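Local structure of nitrophorin Cim l NP (Cimex lectularius, 2IMQ) at residues T23-P37 against K62-T74. The protein binds heme b and carries nitric oxide in bed bug saliva, releasing it into the victim during feeding to widen blood vessels. Sequence-based numbering, arbitrary orientation.
With HEM (protoporphyrin IX containing Fe), chain B.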
ATOM      1  N   THR A  23       4.241  16.310   8.007  1.00 32.56           N
ATOM      2  CA  THR A  23       4.419  16.390   9.443  1.00 32.27           C
ATOM      3  C   THR A  23       3.089  16.120  10.152  1.00 31.25           C
ATOM      4  O   THR A  23       3.109  15.733  11.314  1.00 31.97           O
ATOM      5  CB  THR A  23       5.038  17.775   9.793  1.00 33.20           C
ATOM      6  OG1 THR A  23       5.584  17.768  11.117  1.00 39.77           O
ATOM      7  CG2 THR A  23       4.039  18.883   9.743  1.00 32.74           C
ATOM      8  N   ASN A  24       1.955  16.281   9.448  1.00 30.48           N
ATOM      9  CA  ASN A  24       0.634  15.961   9.977  1.00 28.90           C
ATOM     10  C   ASN A  24       0.248  14.505   9.612  1.00 27.87           C
ATOM     11  O   ASN A  24      -0.143  14.219   8.502  1.00 29.60           O
ATOM     12  CB  ASN A  24      -0.415  17.058   9.631  1.00 31.56           C
ATOM     13  CG  ASN A  24      -1.230  16.812   8.376  1.00 34.46           C
ATOM     14  OD1 ASN A  24      -0.808  17.152   7.284  1.00 36.93           O
ATOM     15  ND2 ASN A  24      -2.420  16.195   8.547  1.00 42.68           N
ATOM     16  N   LEU A  25       0.428  13.600  10.562  1.00 23.73           N
ATOM     17  CA  LEU A  25       0.468  12.159  10.266  1.00 23.30           C
ATOM     18  C   LEU A  25      -0.730  11.423  10.786  1.00 22.19           C
ATOM     19  O   LEU A  25      -1.028  10.323  10.344  1.00 21.63           O
ATOM     20  CB  LEU A  25       1.741  11.565  10.836  1.00 21.84           C
ATOM     21  CG  LEU A  25       3.087  12.038  10.287  1.00 23.14           C
ATOM     22  CD1 LEU A  25       4.193  11.395  11.080  1.00 26.57           C
ATOM     23  CD2 LEU A  25       3.244  11.744   8.795  1.00 25.67           C
ATOM     24  N   GLU A  26      -1.444  11.982  11.748  1.00 23.01           N
ATOM     25  CA  GLU A  26      -2.618  11.333  12.265  1.00 24.41           C
ATOM     26  C   GLU A  26      -3.650  11.073  11.195  1.00 23.66           C
ATOM     27  O   GLU A  26      -4.214  10.000  11.136  1.00 24.39           O
ATOM     28  CB  GLU A  26      -3.265  12.139  13.415  1.00 24.48           C
ATOM     29  CG  GLU A  26      -2.506  12.064  14.715  1.00 27.94           C
ATOM     30  CD  GLU A  26      -3.352  12.399  15.931  1.00 31.49           C
ATOM     31  OE1 GLU A  26      -4.391  13.037  15.732  1.00 39.67           O
ATOM     32  OE2 GLU A  26      -2.991  11.994  17.071  1.00 40.67           O
ATOM     33  N   GLU A  27      -3.902  12.055  10.357  1.00 23.83           N
ATOM     34  CA  GLU A  27      -4.835  11.888   9.290  1.00 23.58           C
ATOM     35  C   GLU A  27      -4.364  10.801   8.288  1.00 21.48           C
ATOM     36  O   GLU A  27      -5.162   9.955   7.870  1.00 21.75           O
ATOM     37  CB  GLU A  27      -5.018  13.197   8.560  1.00 24.34           C
ATOM     38  CG  GLU A  27      -6.060  13.171   7.474  1.00 27.49           C
ATOM     39  CD  GLU A  27      -6.239  14.519   6.793  1.00 30.24           C
ATOM     40  OE1 GLU A  27      -7.111  14.609   5.927  1.00 37.35           O
ATOM     41  OE2 GLU A  27      -5.509  15.485   7.101  1.00 40.11           O
ATOM     42  N   LEU A  28      -3.085  10.843   7.940  1.00 20.23           N
ATOM     43  CA  LEU A  28      -2.488   9.904   7.001  1.00 19.73           C
ATOM     44  C   LEU A  28      -2.695   8.467   7.450  1.00 18.50           C
ATOM     45  O   LEU A  28      -2.907   7.572   6.637  1.00 20.14           O
ATOM     46  CB  LEU A  28      -0.993  10.222   6.868  1.00 18.74           C
ATOM     47  CG  LEU A  28      -0.295   9.432   5.789  1.00 19.88           C
ATOM     48  CD1 LEU A  28      -0.682   9.866   4.409  1.00 21.59           C
ATOM     49  CD2 LEU A  28       1.194   9.474   5.930  1.00 22.20           C
ATOM     50  N   LEU A  29      -2.644   8.234   8.766  1.00 18.02           N
ATOM     51  CA  LEU A  29      -2.719   6.894   9.319  1.00 18.88           C
ATOM     52  C   LEU A  29      -4.107   6.528   9.808  1.00 17.98           C
ATOM     53  O   LEU A  29      -4.338   5.426  10.283  1.00 19.60           O
ATOM     54  CB  LEU A  29      -1.712   6.731  10.454  1.00 19.43           C
ATOM     55  CG  LEU A  29      -0.301   7.129  10.121  1.00 23.58           C
ATOM     56  CD1 LEU A  29       0.531   7.038  11.370  1.00 27.40           C
ATOM     57  CD2 LEU A  29       0.251   6.321   9.073  1.00 24.13           C
ATOM     58  N   GLY A  30      -5.080   7.409   9.632  1.00 18.45           N
ATOM     59  CA  GLY A  30      -6.438   7.115   9.992  1.00 18.55           C
ATOM     60  C   GLY A  30      -6.689   7.193  11.494  1.00 19.97           C
ATOM     61  O   GLY A  30      -7.555   6.491  11.956  1.00 21.44           O
ATOM     62  N   LEU A  31      -5.948   8.050  12.198  1.00 20.91           N
ATOM     63  CA  LEU A  31      -5.977   8.160  13.676  1.00 21.20           C
ATOM     64  C   LEU A  31      -6.725   9.410  14.168  1.00 22.37           C
ATOM     65  O   LEU A  31      -6.987   9.575  15.374  1.00 23.05           O
ATOM     66  CB  LEU A  31      -4.547   8.154  14.224  1.00 20.88           C
ATOM     67  CG  LEU A  31      -3.737   6.914  13.853  1.00 24.03           C
ATOM     68  CD1 LEU A  31      -2.282   6.981  14.410  1.00 25.36           C
ATOM     69  CD2 LEU A  31      -4.419   5.668  14.260  1.00 27.58           C
ATOM     70  N   ASN A  32      -7.106  10.265  13.245  1.00 22.54           N
ATOM     71  CA  ASN A  32      -7.647  11.578  13.561  1.00 25.19           C
ATOM     72  C   ASN A  32      -9.091  11.587  14.040  1.00 25.80           C
ATOM     73  O   ASN A  32      -9.609  12.680  14.342  1.00 27.66           O
ATOM     74  CB  ASN A  32      -7.545  12.474  12.318  1.00 27.44           C
ATOM     75  CG  ASN A  32      -8.403  11.946  11.128  1.00 30.69           C
ATOM     76  OD1 ASN A  32      -9.211  12.686  10.559  1.00 40.87           O
ATOM     77  ND2 ASN A  32      -8.226  10.675  10.750  1.00 27.71           N
ATOM     78  N   SER A  33      -9.770  10.450  14.078  1.00 27.56           N
ATOM     79  CA  SER A  33     -11.102  10.356  14.651  1.00 28.72           C
ATOM     80  C   SER A  33     -11.095   9.487  15.888  1.00 28.58           C
ATOM     81  O   SER A  33     -12.154   9.099  16.378  1.00 31.06           O
ATOM     82  CB  SER A  33     -12.138   9.838  13.654  1.00 29.57           C
ATOM     83  OG  SER A  33     -11.796   8.546  13.162  1.00 33.74           O
ATOM     84  N   GLY A  34      -9.909   9.222  16.419  1.00 27.41           N
ATOM     85  CA  GLY A  34      -9.758   8.544  17.689  1.00 28.36           C
ATOM     86  C   GLY A  34      -9.660   7.021  17.635  1.00 28.21           C
ATOM     87  O   GLY A  34      -9.606   6.374  18.669  1.00 28.36           O
ATOM     88  N   GLU A  35      -9.567   6.437  16.430  1.00 27.46           N
ATOM     89  CA  GLU A  35      -9.442   4.998  16.323  1.00 27.74           C
ATOM     90  C   GLU A  35      -8.036   4.583  16.731  1.00 25.52           C
ATOM     91  O   GLU A  35      -7.094   5.363  16.575  1.00 26.59           O
ATOM     92  CB  GLU A  35      -9.696   4.580  14.877  1.00 27.17           C
ATOM     93  CG  GLU A  35     -11.170   4.630  14.476  1.00 30.28           C
ATOM     94  CD  GLU A  35     -11.412   4.677  12.975  1.00 30.89           C
ATOM     95  OE1 GLU A  35     -10.457   4.927  12.223  1.00 32.09           O
ATOM     96  OE2 GLU A  35     -12.577   4.495  12.554  1.00 36.90           O
ATOM     97  N   THR A  36      -7.907   3.328  17.181  1.00 26.23           N
ATOM     98  CA  THR A  36      -6.705   2.776  17.750  1.00 26.58           C
ATOM     99  C   THR A  36      -6.411   1.412  17.104  1.00 25.50           C
ATOM    100  O   THR A  36      -6.553   0.367  17.733  1.00 26.92           O
ATOM    101  CB  THR A  36      -6.901   2.612  19.281  1.00 29.20           C
ATOM    102  OG1 THR A  36      -8.157   1.968  19.546  1.00 33.24           O
ATOM    103  CG2 THR A  36      -7.074   3.933  19.943  1.00 30.03           C
ATOM    104  N   PRO A  37      -6.001   1.384  15.832  1.00 23.25           N
ATOM    105  CA  PRO A  37      -5.849   0.105  15.177  1.00 23.11           C
ATOM    106  C   PRO A  37      -4.748  -0.694  15.775  1.00 20.52           C
ATOM    107  O   PRO A  37      -3.767  -0.159  16.280  1.00 22.39           O
ATOM    108  CB  PRO A  37      -5.493   0.484  13.755  1.00 23.13           C
ATOM    109  CG  PRO A  37      -4.920   1.823  13.838  1.00 22.59           C
ATOM    110  CD  PRO A  37      -5.707   2.504  14.940  1.00 23.17           C
ATOM    111  N   LYS A  62      11.919  10.622  13.579  1.00 26.31           N
ATOM    112  CA  LYS A  62      11.511  11.422  14.723  1.00 26.84           C
ATOM    113  C   LYS A  62      10.010  11.572  14.817  1.00 26.47           C
ATOM    114  O   LYS A  62       9.403  11.340  15.869  1.00 27.22           O
ATOM    115  CB  LYS A  62      12.169  12.802  14.649  1.00 28.08           C
ATOM    116  CG  LYS A  62      12.109  13.549  15.944  1.00 29.18           C
ATOM    117  CD  LYS A  62      12.798  14.884  15.853  1.00 31.47           C
ATOM    118  CE  LYS A  62      12.943  15.523  17.216  1.00 35.63           C
ATOM    119  NZ  LYS A  62      13.903  14.758  18.108  1.00 39.01           N
ATOM    120  N   ASN A  63       9.378  11.957  13.705  1.00 25.85           N
ATOM    121  CA  ASN A  63       7.950  12.299  13.740  1.00 25.13           C
ATOM    122  C   ASN A  63       7.027  11.107  13.815  1.00 24.32           C
ATOM    123  O   ASN A  63       6.022  11.130  14.523  1.00 24.43           O
ATOM    124  CB  ASN A  63       7.561  13.186  12.566  1.00 25.81           C
ATOM    125  CG  ASN A  63       8.366  14.501  12.533  1.00 27.71           C
ATOM    126  OD1 ASN A  63       8.879  14.926  13.546  1.00 31.02           O
ATOM    127  ND2 ASN A  63       8.498  15.098  11.362  1.00 29.60           N
ATOM    128  N   PHE A  64       7.362  10.041  13.093  1.00 23.46           N
ATOM    129  CA  PHE A  64       6.571   8.832  13.221  1.00 22.59           C
ATOM    130  C   PHE A  64       6.718   8.237  14.610  1.00 23.49           C
ATOM    131  O   PHE A  64       5.701   7.883  15.248  1.00 23.01           O
ATOM    132  CB  PHE A  64       6.897   7.787  12.151  1.00 21.89           C
ATOM    133  CG  PHE A  64       6.183   8.026  10.857  1.00 20.99           C
ATOM    134  CD1 PHE A  64       6.780   8.783   9.860  1.00 21.66           C
ATOM    135  CD2 PHE A  64       4.900   7.543  10.678  1.00 21.83           C
ATOM    136  CE1 PHE A  64       6.115   8.981   8.658  1.00 20.99           C
ATOM    137  CE2 PHE A  64       4.194   7.756   9.486  1.00 22.22           C
ATOM    138  CZ  PHE A  64       4.811   8.482   8.500  1.00 20.92           C
ATOM    139  N   GLN A  65       7.960   8.184  15.102  1.00 24.55           N
ATOM    140  CA  GLN A  65       8.191   7.540  16.418  1.00 26.33           C
ATOM    141  C   GLN A  65       7.576   8.405  17.531  1.00 27.39           C
ATOM    142  O   GLN A  65       6.933   7.874  18.416  1.00 26.92           O
ATOM    143  CB  GLN A  65       9.680   7.204  16.651  1.00 27.76           C
ATOM    144  CG  GLN A  65      10.411   6.453  15.549  1.00 31.64           C
ATOM    145  CD  GLN A  65      10.352   4.936  15.548  1.00 36.98           C
ATOM    146  OE1 GLN A  65       9.274   4.321  15.612  1.00 37.40           O
ATOM    147  NE2 GLN A  65      11.539   4.316  15.354  1.00 39.41           N
ATOM    148  N   SER A  66       7.700   9.726  17.449  1.00 28.50           N
ATOM    149  CA  SER A  66       7.014  10.633  18.382  1.00 30.11           C
ATOM    150  C   SER A  66       5.511  10.380  18.489  1.00 29.90           C
ATOM    151  O   SER A  66       4.983  10.243  19.597  1.00 32.54           O
ATOM    152  CB  SER A  66       7.247  12.121  17.998  1.00 30.51           C
ATOM    153  OG  SER A  66       8.623  12.456  18.157  1.00 37.05           O
ATOM    154  N   LEU A  67       4.809  10.295  17.357  1.00 29.52           N
ATOM    155  CA  LEU A  67       3.360  10.117  17.402  1.00 28.65           C
ATOM    156  C   LEU A  67       2.977   8.715  17.865  1.00 27.18           C
ATOM    157  O   LEU A  67       2.066   8.542  18.689  1.00 28.06           O
ATOM    158  CB  LEU A  67       2.754  10.413  16.037  1.00 30.69           C
ATOM    159  CG  LEU A  67       1.306   9.925  15.898  1.00 30.29           C
ATOM    160  CD1 LEU A  67       0.376  10.754  16.775  1.00 34.20           C
ATOM    161  CD2 LEU A  67       0.858   9.930  14.423  1.00 30.49           C
ATOM    162  N   LEU A  68       3.675   7.712  17.360  1.00 24.62           N
ATOM    163  CA  LEU A  68       3.195   6.345  17.518  1.00 24.70           C
ATOM    164  C   LEU A  68       3.567   5.658  18.824  1.00 24.54           C
ATOM    165  O   LEU A  68       2.776   4.880  19.363  1.00 24.09           O
ATOM    166  CB  LEU A  68       3.576   5.501  16.298  1.00 24.41           C
ATOM    167  CG  LEU A  68       2.855   5.948  15.001  1.00 23.47           C
ATOM    168  CD1 LEU A  68       3.449   5.174  13.856  1.00 25.71           C
ATOM    169  CD2 LEU A  68       1.329   5.815  15.104  1.00 24.53           C
ATOM    170  N   THR A  69       4.732   5.982  19.347  1.00 25.89           N
ATOM    171  CA  THR A  69       5.147   5.424  20.635  1.00 26.94           C
ATOM    172  C   THR A  69       4.219   5.817  21.765  1.00 27.55           C
ATOM    173  O   THR A  69       3.816   4.966  22.532  1.00 28.74           O
ATOM    174  CB  THR A  69       6.579   5.842  20.954  1.00 27.15           C
ATOM    175  OG1 THR A  69       7.450   5.228  20.005  1.00 29.35           O
ATOM    176  CG2 THR A  69       7.062   5.279  22.275  1.00 28.45           C
ATOM    177  N   SER A  70       3.831   7.080  21.810  1.00 29.57           N
ATOM    178  CA  SER A  70       2.836   7.575  22.787  1.00 30.88           C
ATOM    179  C   SER A  70       1.500   6.828  22.731  1.00 31.33           C
ATOM    180  O   SER A  70       0.818   6.699  23.738  1.00 33.68           O
ATOM    181  CB  SER A  70       2.607   9.096  22.638  1.00 32.00           C
ATOM    182  OG  SER A  70       1.990   9.475  21.426  1.00 35.08           O
ATOM    183  N   LYS A  71       1.146   6.297  21.558  1.00 30.07           N
ATOM    184  CA  LYS A  71      -0.098   5.567  21.387  1.00 29.37           C
ATOM    185  C   LYS A  71       0.012   4.068  21.624  1.00 27.43           C
ATOM    186  O   LYS A  71      -0.965   3.354  21.483  1.00 29.76           O
ATOM    187  CB  LYS A  71      -0.681   5.860  19.990  1.00 29.13           C
ATOM    188  CG  LYS A  71      -1.135   7.318  19.817  1.00 31.73           C
ATOM    189  CD  LYS A  71      -1.233   7.763  18.381  1.00 34.16           C
ATOM    190  CE  LYS A  71      -2.634   8.252  17.991  1.00 37.82           C
ATOM    191  NZ  LYS A  71      -3.064   9.590  18.437  1.00 41.16           N
ATOM    192  N   GLY A  72       1.200   3.593  21.955  1.00 25.38           N
ATOM    193  CA  GLY A  72       1.436   2.219  22.322  1.00 25.29           C
ATOM    194  C   GLY A  72       1.938   1.319  21.236  1.00 24.42           C
ATOM    195  O   GLY A  72       1.966   0.100  21.408  1.00 25.08           O
ATOM    196  N   TYR A  73       2.379   1.894  20.126  1.00 22.81           N
ATOM    197  CA  TYR A  73       2.910   1.073  19.044  1.00 23.52           C
ATOM    198  C   TYR A  73       4.391   0.774  19.121  1.00 23.41           C
ATOM    199  O   TYR A  73       5.191   1.602  19.569  1.00 26.14           O
ATOM    200  CB  TYR A  73       2.668   1.768  17.694  1.00 21.95           C
ATOM    201  CG  TYR A  73       1.210   1.900  17.336  1.00 21.54           C
ATOM    202  CD1 TYR A  73       0.508   3.033  17.639  1.00 21.31           C
ATOM    203  CD2 TYR A  73       0.518   0.853  16.730  1.00 20.95           C
ATOM    204  CE1 TYR A  73      -0.816   3.141  17.353  1.00 22.76           C
ATOM    205  CE2 TYR A  73      -0.835   0.931  16.492  1.00 20.74           C
ATOM    206  CZ  TYR A  73      -1.504   2.095  16.755  1.00 20.35           C
ATOM    207  OH  TYR A  73      -2.840   2.242  16.496  1.00 21.81           O
ATOM    208  N   THR A  74       4.744  -0.408  18.642  1.00 23.70           N
ATOM    209  CA  THR A  74       6.084  -0.811  18.426  1.00 24.04           C
ATOM    210  C   THR A  74       6.301  -0.870  16.891  1.00 22.27           C
ATOM    211  O   THR A  74       5.516  -1.476  16.208  1.00 23.49           O
ATOM    212  CB  THR A  74       6.252  -2.228  19.050  1.00 25.61           C
ATOM    213  OG1 THR A  74       6.215  -2.140  20.489  1.00 29.33           O
ATOM    214  CG2 THR A  74       7.593  -2.819  18.737  1.00 26.77           C
TER
HETATM  215  CHA HEM B 300      11.952   6.076   7.434  1.00 23.34           C
HETATM  216  CHB HEM B 300       7.588   7.361   5.759  1.00 20.11           C
HETATM  217  CHC HEM B 300       9.693  10.079   2.390  1.00 23.61           C
HETATM  218  CHD HEM B 300      14.011   8.613   3.783  1.00 25.58           C
HETATM  219  C1A HEM B 300      10.597   6.195   7.319  1.00 21.64           C
HETATM  220  C2A HEM B 300       9.603   5.594   8.176  1.00 20.72           C
HETATM  221  C3A HEM B 300       8.393   5.940   7.666  1.00 19.99           C
HETATM  222  C4A HEM B 300       8.597   6.778   6.520  1.00 21.58           C
HETATM  223  CMA HEM B 300       7.044   5.565   8.251  1.00 21.47           C
HETATM  224  CAA HEM B 300       9.840   4.728   9.434  1.00 20.89           C
HETATM  225  CBA HEM B 300       9.739   5.750  10.599  1.00 24.12           C
HETATM  226  CGA HEM B 300      10.031   5.094  11.941  1.00 24.76           C
HETATM  227  O1A HEM B 300      11.203   4.891  12.253  1.00 26.02           O
HETATM  228  O2A HEM B 300       9.090   4.835  12.731  1.00 23.54           O
HETATM  229  C1B HEM B 300       7.794   8.214   4.721  1.00 19.88           C
HETATM  230  C2B HEM B 300       6.751   8.869   3.969  1.00 20.74           C
HETATM  231  C3B HEM B 300       7.315   9.629   3.038  1.00 21.93           C
HETATM  232  C4B HEM B 300       8.741   9.490   3.179  1.00 20.26           C
HETATM  233  CMB HEM B 300       5.340   8.591   4.352  1.00 21.48           C
HETATM  234  CAB HEM B 300       6.660  10.502   1.979  1.00 21.23           C
HETATM  235  CBB HEM B 300       5.399  10.934   2.118  1.00 29.84           C
HETATM  236  C1C HEM B 300      11.053   9.989   2.455  1.00 21.87           C
HETATM  237  C2C HEM B 300      12.013  10.592   1.564  1.00 23.36           C
HETATM  238  C3C HEM B 300      13.211  10.225   2.009  1.00 26.20           C
HETATM  239  C4C HEM B 300      13.045   9.289   3.076  1.00 23.98           C
HETATM  240  CMC HEM B 300      11.728  11.627   0.471  1.00 26.70           C
HETATM  241  CAC HEM B 300      14.556  10.637   1.428  1.00 28.18           C
HETATM  242  CBC HEM B 300      14.893  10.371   0.168  1.00 33.04           C
HETATM  243  C1D HEM B 300      13.833   7.763   4.852  1.00 24.11           C
HETATM  244  C2D HEM B 300      14.907   7.034   5.483  1.00 27.77           C
HETATM  245  C3D HEM B 300      14.285   6.287   6.617  1.00 26.50           C
HETATM  246  C4D HEM B 300      12.879   6.588   6.573  1.00 24.29           C
HETATM  247  CMD HEM B 300      16.388   7.063   5.106  1.00 28.07           C
HETATM  248  CAD HEM B 300      15.074   5.363   7.562  1.00 28.27           C
HETATM  249  CBD HEM B 300      15.950   6.276   8.404  1.00 30.51           C
HETATM  250  CGD HEM B 300      16.503   5.533   9.580  1.00 33.90           C
HETATM  251  O1D HEM B 300      17.265   6.185  10.365  1.00 36.29           O
HETATM  252  O2D HEM B 300      16.177   4.316   9.706  1.00 35.87           O
HETATM  253  NA  HEM B 300       9.968   6.931   6.321  1.00 23.10           N
HETATM  254  NB  HEM B 300       8.999   8.593   4.200  1.00 20.46           N
HETATM  255  NC  HEM B 300      11.713   9.184   3.334  1.00 23.09           N
HETATM  256  ND  HEM B 300      12.652   7.450   5.514  1.00 24.50           N
HETATM  257 FE   HEM B 300      10.851   8.156   4.927  1.00 24.93          FE
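T23 and L25 lie beside N63 and F64, with CA atoms 6.9 and 7.6 Å apart, and T36 and P37 lie beside K71 and Y73. Segment 23-37 thus follows the last turns of helix 57-70 in the same chain direction. A Schellman motif at G30 ends the short helix 26-29, and another at G72 turns helix 57-70 into strand 73-80.

The L25 side chain crosses the F64 ring at about a right angle. L25 CD1 sits over the ring centre, 3.7 Å from the F64 centroid and 2° off its normal, a CH-pi contact. Heme methyl CMA covers the opposite face, 3.4 Å above the F64 plane. The ring is therefore held between two methyl groups, one of L25 and one of the heme. Beside this ring, L29 CD1 meets L68 CD2 tip to tip at 4.0 Å. L31 CD1 lies against the same L68 methyl and also reaches K71 CE. L67, its CG anti to the backbone N (chi1 166°), places CD2 against L25 CB.

On the outer side, K71, an exposed residue, forms a salt bridge from NZ to E26 OE2 at 2.8 Å, approaching from above the carboxylate plane. The K71 chain bends at its far end to bring NZ there, and E26 CG rests on L67 CD1. Farther along, Y73 OH donates to P37 O at 2.6 Å, in the carbonyl plane and on a lone pair.

L29 and L68 continue inward onto V42 and I40 of strand 39-46. In this DNase I-like beta-sandwich, the contact packs the 23-37 connection, between strands 6-17 and 39-46, against helix 57-70 and the start of edge strand 73-80 of the same sheet. Its chemistry is mainly apolar, with one charged pair at the margin and the hydroxyl of a buried tyrosine, which donates to a backbone carbonyl. Through F64, close to the heme ligand C60, this packing forms part of the heme pocket wall.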